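Local atomic coordinates of ATP phosphoribosyltransferase regulatory subunit (Lactococcus lactis, PDB entry 1Z7M), a protein that is a tRNA synthetase paralog that serves as regulatory subunit of ATP phosphoribosyltransferase and is required for the first step of histidine biosynthesis. Residues B[176-182]-B[287-293]. Residues are numbered along the deposited sequence; the frame is centred on the assembly and turned at random.
With PO4 (phosphate ion), chain J.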
loop_
_atom_site.group_PDB
_atom_site.type_symbol
_atom_site.label_atom_id
_atom_site.label_comp_id
_atom_site.label_asym_id
_atom_site.label_seq_id
_atom_site.Cartn_x
_atom_site.Cartn_y
_atom_site.Cartn_z
ATOM N N VAL B 176 32.346 -0.123 -28.642
ATOM C CA VAL B 176 32.491 -1.465 -29.171
ATOM C C VAL B 176 31.177 -2.235 -29.069
ATOM O O VAL B 176 30.416 -2.095 -28.109
ATOM C CB VAL B 176 33.591 -2.244 -28.432
ATOM C CG1 VAL B 176 34.860 -1.420 -28.416
ATOM C CG2 VAL B 176 33.149 -2.586 -27.025
ATOM N N PHE B 177 30.926 -3.046 -30.084
ATOM C CA PHE B 177 29.728 -3.857 -30.150
ATOM C C PHE B 177 30.169 -5.323 -30.013
ATOM O O PHE B 177 31.123 -5.742 -30.671
ATOM C CB PHE B 177 29.056 -3.611 -31.488
ATOM C CG PHE B 177 27.713 -4.200 -31.588
ATOM C CD1 PHE B 177 26.599 -3.476 -31.203
ATOM C CD2 PHE B 177 27.548 -5.487 -32.077
ATOM C CE1 PHE B 177 25.327 -4.024 -31.305
ATOM C CE2 PHE B 177 26.285 -6.053 -32.187
ATOM C CZ PHE B 177 25.168 -5.319 -31.801
ATOM N N GLU B 178 29.493 -6.089 -29.156
ATOM C CA GLU B 178 29.839 -7.500 -28.915
ATOM C C GLU B 178 28.689 -8.466 -29.132
ATOM O O GLU B 178 27.602 -8.265 -28.598
ATOM C CB GLU B 178 30.323 -7.707 -27.478
ATOM C CG GLU B 178 31.640 -7.044 -27.124
ATOM C CD GLU B 178 31.937 -7.113 -25.626
ATOM O OE1 GLU B 178 33.013 -6.633 -25.206
ATOM O OE2 GLU B 178 31.091 -7.640 -24.864
ATOM N N ILE B 179 28.928 -9.526 -29.894
ATOM C CA ILE B 179 27.890 -10.519 -30.121
ATOM C C ILE B 179 28.286 -11.862 -29.533
ATOM O O ILE B 179 29.468 -12.166 -29.370
ATOM C CB ILE B 179 27.596 -10.701 -31.601
ATOM C CG1 ILE B 179 28.872 -11.081 -32.347
ATOM C CG2 ILE B 179 27.013 -9.435 -32.156
ATOM C CD1 ILE B 179 28.642 -11.346 -33.818
ATOM N N GLY B 180 27.284 -12.668 -29.216
ATOM C CA GLY B 180 27.556 -13.964 -28.633
ATOM C C GLY B 180 26.455 -14.969 -28.900
ATOM O O GLY B 180 25.498 -14.678 -29.623
ATOM N N SER B 181 26.595 -16.152 -28.308
ATOM C CA SER B 181 25.621 -17.217 -28.486
ATOM C C SER B 181 25.289 -17.989 -27.208
ATOM O O SER B 181 26.168 -18.575 -26.580
ATOM C CB SER B 181 26.134 -18.188 -29.535
ATOM O OG SER B 181 25.242 -19.273 -29.685
ATOM N N ALA B 182 24.012 -17.983 -26.832
ATOM C CA ALA B 182 23.568 -18.687 -25.643
ATOM C C ALA B 182 23.783 -20.165 -25.901
ATOM O O ALA B 182 24.128 -20.927 -25.003
ATOM C CB ALA B 182 22.097 -18.412 -25.391
ATOM N N ASP B 287 19.387 -17.673 -28.208
ATOM C CA ASP B 287 20.700 -17.857 -28.818
ATOM C C ASP B 287 21.502 -16.568 -29.007
ATOM O O ASP B 287 22.409 -16.271 -28.231
ATOM C CB ASP B 287 20.539 -18.576 -30.157
ATOM C CG ASP B 287 21.861 -19.043 -30.724
ATOM O OD1 ASP B 287 22.724 -18.184 -30.963
ATOM O OD2 ASP B 287 22.046 -20.260 -30.931
ATOM N N LEU B 288 21.187 -15.812 -30.054
ATOM C CA LEU B 288 21.899 -14.565 -30.295
ATOM C C LEU B 288 21.656 -13.601 -29.141
ATOM O O LEU B 288 20.535 -13.499 -28.638
ATOM C CB LEU B 288 21.441 -13.923 -31.607
ATOM C CG LEU B 288 21.946 -12.495 -31.830
ATOM C CD1 LEU B 288 23.476 -12.470 -31.881
ATOM C CD2 LEU B 288 21.337 -11.938 -33.109
ATOM N N MET B 289 22.722 -12.919 -28.724
ATOM C CA MET B 289 22.680 -11.936 -27.643
ATOM C C MET B 289 23.819 -10.948 -27.883
ATOM O O MET B 289 24.894 -11.355 -28.304
ATOM C CB MET B 289 22.841 -12.625 -26.290
ATOM C CG MET B 289 24.102 -13.452 -26.140
ATOM S SD MET B 289 24.110 -14.461 -24.635
ATOM C CE MET B 289 25.731 -14.982 -24.577
ATOM N N PHE B 290 23.599 -9.661 -27.621
ATOM C CA PHE B 290 24.636 -8.670 -27.889
ATOM C C PHE B 290 24.660 -7.473 -26.958
ATOM O O PHE B 290 23.625 -7.036 -26.482
ATOM C CB PHE B 290 24.471 -8.185 -29.322
ATOM C CG PHE B 290 23.054 -7.866 -29.678
ATOM C CD1 PHE B 290 22.563 -6.579 -29.548
ATOM C CD2 PHE B 290 22.189 -8.866 -30.107
ATOM C CE1 PHE B 290 21.231 -6.290 -29.839
ATOM C CE2 PHE B 290 20.859 -8.587 -30.399
ATOM C CZ PHE B 290 20.382 -7.296 -30.264
ATOM N N LYS B 291 25.852 -6.942 -26.707
ATOM C CA LYS B 291 26.019 -5.777 -25.844
ATOM C C LYS B 291 26.788 -4.706 -26.603
ATOM O O LYS B 291 27.326 -4.967 -27.671
ATOM C CB LYS B 291 26.706 -6.173 -24.535
ATOM C CG LYS B 291 25.944 -7.206 -23.722
ATOM C CD LYS B 291 26.547 -7.372 -22.337
ATOM C CE LYS B 291 25.785 -8.407 -21.524
ATOM N NZ LYS B 291 26.364 -8.580 -20.163
ATOM N N ALA B 292 26.848 -3.505 -26.041
ATOM C CA ALA B 292 27.564 -2.404 -26.661
ATOM C C ALA B 292 28.042 -1.495 -25.552
ATOM O O ALA B 292 27.257 -1.113 -24.691
ATOM C CB ALA B 292 26.647 -1.643 -27.600
ATOM N N TYR B 293 29.328 -1.153 -25.570
ATOM C CA TYR B 293 29.894 -0.294 -24.539
ATOM C C TYR B 293 30.519 0.979 -25.095
ATOM O O TYR B 293 30.827 1.061 -26.281
ATOM C CB TYR B 293 30.957 -1.046 -23.737
ATOM C CG TYR B 293 30.418 -2.176 -22.896
ATOM C CD1 TYR B 293 29.972 -3.359 -23.482
ATOM C CD2 TYR B 293 30.340 -2.058 -21.510
ATOM C CE1 TYR B 293 29.454 -4.398 -22.709
ATOM C CE2 TYR B 293 29.826 -3.089 -20.723
ATOM C CZ TYR B 293 29.381 -4.254 -21.326
ATOM O OH TYR B 293 28.831 -5.261 -20.559
HETATM P P PO4 J . 29.951 -8.599 -20.747
HETATM O O1 PO4 J . 30.193 -8.427 -22.029
HETATM O O2 PO4 J . 29.052 -7.919 -19.947
HETATM O O3 PO4 J . 29.002 -10.169 -20.846
HETATM O O4 PO4 J . 31.054 -9.275 -19.929
#
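Three antiparallel hydrogen-bonded pairs join strands 176-181 and 288-293: V176 with Y293, E178 with K291 and G180 with M289. The E178 N to K291 O bond (2.9 Å) is almost straight, whereas M289 N to G180 O stretches to a weak 3.4 Å where strand 176-181 ends and strand 288-293 begins. There D287 takes over: its O accepts A182 N (2.7 Å) and its OD1 accepts S181 OG (3.0 Å). S181, the N-cap of helix 182-191, also caps F184 N through OG, so the strand pairing runs directly into the helix start. On the face of E178, K291 and Y293, a phosphate, probably from the crystallisation liquor, receives K291 NZ (2.8 Å) and Y293 OH (2.7 Å), both at its O2. E178 OE2 forms a salt bridge with a basic side chain of the ATP phosphoribosyltransferase chain, and residues of that chain also hydrogen-bond the phosphate; this face thus meets the catalytic partner within the hetero-octamer. On the opposite face F177 CZ touches F290 CD1 (3.7 Å), the rings nearly parallel but barely overlapping, and I179 CG2 packs on F290 CB (4.0 Å). Helix 152-169 covers F177 and I179 through L160, while strands 272-274 and 302-306 flank the pair in the mixed sheet of the class-II synthetase-like core.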